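Local structure of ALBA-Domain Protein (7DL8) at residues Ile28-Leu33 with Glu103-Ala108. The protein probably binds RNA, as an Alba-domain protein. Residues are numbered along the deposited sequence; the frame is centred on the assembly and turned at random.
Sequences ITKHLL and EEQQKA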
ATOM      1  N   ILE A  28      -1.636  -7.223  19.987  1.00 39.23           N
ATOM      2  CA  ILE A  28      -0.443  -7.942  20.427  1.00 35.97           C
ATOM      3  C   ILE A  28       0.514  -6.992  21.140  1.00 43.22           C
ATOM      4  O   ILE A  28       1.059  -7.314  22.203  1.00 45.53           O
ATOM      5  CB  ILE A  28       0.237  -8.639  19.235  1.00 45.21           C
ATOM      6  CG1 ILE A  28      -0.587  -9.842  18.776  1.00 45.73           C
ATOM      7  CG2 ILE A  28       1.646  -9.076  19.600  1.00 39.75           C
ATOM      8  CD1 ILE A  28      -0.147 -10.405  17.443  1.00 36.30           C
ATOM      9  N   THR A  29       0.729  -5.807  20.563  1.00 42.24           N
ATOM     10  CA  THR A  29       1.613  -4.828  21.189  1.00 41.47           C
ATOM     11  C   THR A  29       1.090  -4.411  22.559  1.00 41.47           C
ATOM     12  O   THR A  29       1.861  -4.305  23.520  1.00 41.46           O
ATOM     13  CB  THR A  29       1.769  -3.605  20.283  1.00 43.76           C
ATOM     14  OG1 THR A  29       2.185  -4.024  18.976  1.00 37.43           O
ATOM     15  CG2 THR A  29       2.800  -2.642  20.855  1.00 39.77           C
ATOM     16  N   LYS A  30      -0.221  -4.176  22.668  1.00 41.44           N
ATOM     17  CA  LYS A  30      -0.806  -3.826  23.958  1.00 42.94           C
ATOM     18  C   LYS A  30      -0.659  -4.966  24.957  1.00 39.26           C
ATOM     19  O   LYS A  30      -0.324  -4.739  26.126  1.00 39.62           O
ATOM     20  CB  LYS A  30      -2.280  -3.454  23.783  1.00 47.08           C
ATOM     21  CG  LYS A  30      -2.511  -2.046  23.266  1.00 42.34           C
ATOM     22  CD  LYS A  30      -3.977  -1.653  23.365  1.00 45.97           C
ATOM     23  CE  LYS A  30      -4.791  -2.242  22.226  1.00 49.50           C
ATOM     24  NZ  LYS A  30      -6.144  -1.626  22.139  1.00 46.99           N
ATOM     25  N   HIS A  31      -0.910  -6.200  24.514  1.00 39.54           N
ATOM     26  CA  HIS A  31      -0.808  -7.348  25.408  1.00 38.36           C
ATOM     27  C   HIS A  31       0.628  -7.566  25.869  1.00 44.50           C
ATOM     28  O   HIS A  31       0.864  -7.914  27.032  1.00 47.71           O
ATOM     29  CB  HIS A  31      -1.346  -8.599  24.715  1.00 44.02           C
ATOM     30  CG  HIS A  31      -1.031  -9.873  25.433  1.00 49.46           C
ATOM     31  ND1 HIS A  31      -1.670 -10.252  26.594  1.00 50.79           N
ATOM     32  CD2 HIS A  31      -0.145 -10.859  25.154  1.00 49.59           C
ATOM     33  CE1 HIS A  31      -1.192 -11.414  27.000  1.00 49.73           C
ATOM     34  NE2 HIS A  31      -0.264 -11.804  26.142  1.00 52.04           N
ATOM     35  N   LEU A  32       1.598  -7.367  24.974  1.00 42.65           N
ATOM     36  CA  LEU A  32       2.994  -7.580  25.346  1.00 42.99           C
ATOM     37  C   LEU A  32       3.463  -6.534  26.349  1.00 46.09           C
ATOM     38  O   LEU A  32       4.192  -6.856  27.293  1.00 49.54           O
ATOM     39  CB  LEU A  32       3.880  -7.561  24.100  1.00 45.57           C
ATOM     40  CG  LEU A  32       3.815  -8.784  23.184  1.00 47.40           C
ATOM     41  CD1 LEU A  32       4.599  -8.537  21.904  1.00 46.70           C
ATOM     42  CD2 LEU A  32       4.329 -10.022  23.901  1.00 47.14           C
ATOM     43  N   LEU A  33       3.032  -5.282  26.180  1.00 45.57           N
ATOM     44  CA  LEU A  33       3.403  -4.248  27.140  1.00 42.31           C
ATOM     45  C   LEU A  33       2.756  -4.501  28.494  1.00 48.35           C
ATOM     46  O   LEU A  33       3.393  -4.324  29.538  1.00 49.78           O
ATOM     47  CB  LEU A  33       3.010  -2.869  26.610  1.00 38.19           C
ATOM     48  CG  LEU A  33       3.783  -2.331  25.405  1.00 43.79           C
ATOM     49  CD1 LEU A  33       3.155  -1.041  24.900  1.00 39.89           C
ATOM     50  CD2 LEU A  33       5.245  -2.117  25.763  1.00 42.42           C
ATOM     51  N   GLU A 103      -6.845  -1.498  31.180  1.00 50.01           N
ATOM     52  CA  GLU A 103      -7.752  -2.233  32.054  1.00 43.31           C
ATOM     53  C   GLU A 103      -9.204  -1.896  31.749  1.00 47.03           C
ATOM     54  O   GLU A 103     -10.086  -2.741  31.934  1.00 52.55           O
ATOM     55  CB  GLU A 103      -7.432  -1.935  33.518  1.00 40.07           C
ATOM     56  N   GLU A 104      -9.473  -0.672  31.286  1.00 45.44           N
ATOM     57  CA  GLU A 104     -10.824  -0.331  30.859  1.00 42.89           C
ATOM     58  C   GLU A 104     -11.180  -1.015  29.545  1.00 48.20           C
ATOM     59  O   GLU A 104     -12.350  -1.341  29.316  1.00 55.23           O
ATOM     60  CB  GLU A 104     -10.967   1.184  30.725  1.00 40.25           C
ATOM     61  N   GLN A 105     -10.191  -1.244  28.677  1.00 48.52           N
ATOM     62  CA  GLN A 105     -10.449  -1.961  27.435  1.00 45.42           C
ATOM     63  C   GLN A 105     -10.618  -3.454  27.682  1.00 44.36           C
ATOM     64  O   GLN A 105     -11.426  -4.109  27.015  1.00 43.61           O
ATOM     65  CB  GLN A 105      -9.322  -1.706  26.435  1.00 48.15           C
ATOM     66  CG  GLN A 105      -9.424  -0.370  25.715  1.00 51.16           C
ATOM     67  CD  GLN A 105      -8.145   0.002  24.992  1.00 57.60           C
ATOM     68  OE1 GLN A 105      -7.285  -0.845  24.751  1.00 53.99           O
ATOM     69  NE2 GLN A 105      -8.013   1.276  24.643  1.00 62.80           N
ATOM     70  N   GLN A 106      -9.861  -4.010  28.632  1.00 42.91           N
ATOM     71  CA  GLN A 106     -10.067  -5.403  29.016  1.00 44.95           C
ATOM     72  C   GLN A 106     -11.423  -5.579  29.685  1.00 49.57           C
ATOM     73  O   GLN A 106     -12.143  -6.544  29.403  1.00 48.37           O
ATOM     74  CB  GLN A 106      -8.947  -5.865  29.948  1.00 52.47           C
ATOM     75  CG  GLN A 106      -7.651  -6.237  29.245  1.00 61.33           C
ATOM     76  CD  GLN A 106      -6.639  -6.854  30.192  1.00 64.02           C
ATOM     77  OE1 GLN A 106      -6.327  -6.289  31.240  1.00 71.61           O
ATOM     78  NE2 GLN A 106      -6.123  -8.022  29.827  1.00 49.39           N
ATOM     79  N   LYS A 107     -11.777  -4.655  30.580  1.00 50.10           N
ATOM     80  CA  LYS A 107     -13.080  -4.691  31.232  1.00 47.82           C
ATOM     81  C   LYS A 107     -14.209  -4.583  30.214  1.00 50.47           C
ATOM     82  O   LYS A 107     -15.248  -5.240  30.352  1.00 51.24           O
ATOM     83  CB  LYS A 107     -13.171  -3.563  32.258  1.00 49.42           C
ATOM     84  CG  LYS A 107     -14.325  -3.671  33.230  1.00 59.63           C
ATOM     85  CD  LYS A 107     -14.172  -2.653  34.345  1.00 68.99           C
ATOM     86  CE  LYS A 107     -12.831  -2.799  35.046  1.00 73.59           C
ATOM     87  NZ  LYS A 107     -12.653  -1.806  36.141  1.00 74.85           N
ATOM     88  N   ALA A 108     -14.020  -3.760  29.180  1.00 50.59           N
ATOM     89  CA  ALA A 108     -15.059  -3.578  28.172  1.00 46.67           C
ATOM     90  C   ALA A 108     -15.182  -4.792  27.260  1.00 49.95           C
ATOM     91  O   ALA A 108     -16.261  -5.049  26.718  1.00 52.60           O
ATOM     92  CB  ALA A 108     -14.778  -2.323  27.347  1.00 39.85           C
TER
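The flat carboxamide of Gln105 receives the ammonium of Lys30 at its oxygen end: NZ comes to Gln105 OE1 from above the carbonyl plane, tilted 41° out of it, at 3.0 Å and with a C=O...N angle of 129°. This hydrogen bond thus misses the lone-pair direction and draws on the oxygen from above the plane. The methylenes of Lys30 also come close to that oxygen, CD at 3.7 Å and CE at 3.8 Å from Gln105 OE1. The bend in the lysine at chi3 (-80°) carries CE and NZ round, whereas Gln105 runs extended beyond CG; the two side chains cross at about a right angle. They bridge a wide gap, for the CA atoms of Lys30 and Gln105 are 10.4 Å apart. Around them, Met64 touches both side chains and Tyr102 packs against Lys30. The stronger partner of NZ is Gln62 OE1, which accepts a second hydrogen bond, and Asp27 adds a long, weak ion pair. The contact is a polar tie between helix 22-34 and the long C-terminal helix 98-123 of this Alba-family chain, burying just 70 Å². Chemically, with two amide oxygens bonded to NZ and the Asp27 carboxylate only weakly paired, the charge of the buried Lys30 is probably eased mainly by neutral amide dipoles, and Gln105 OE1 is probably polarised in return.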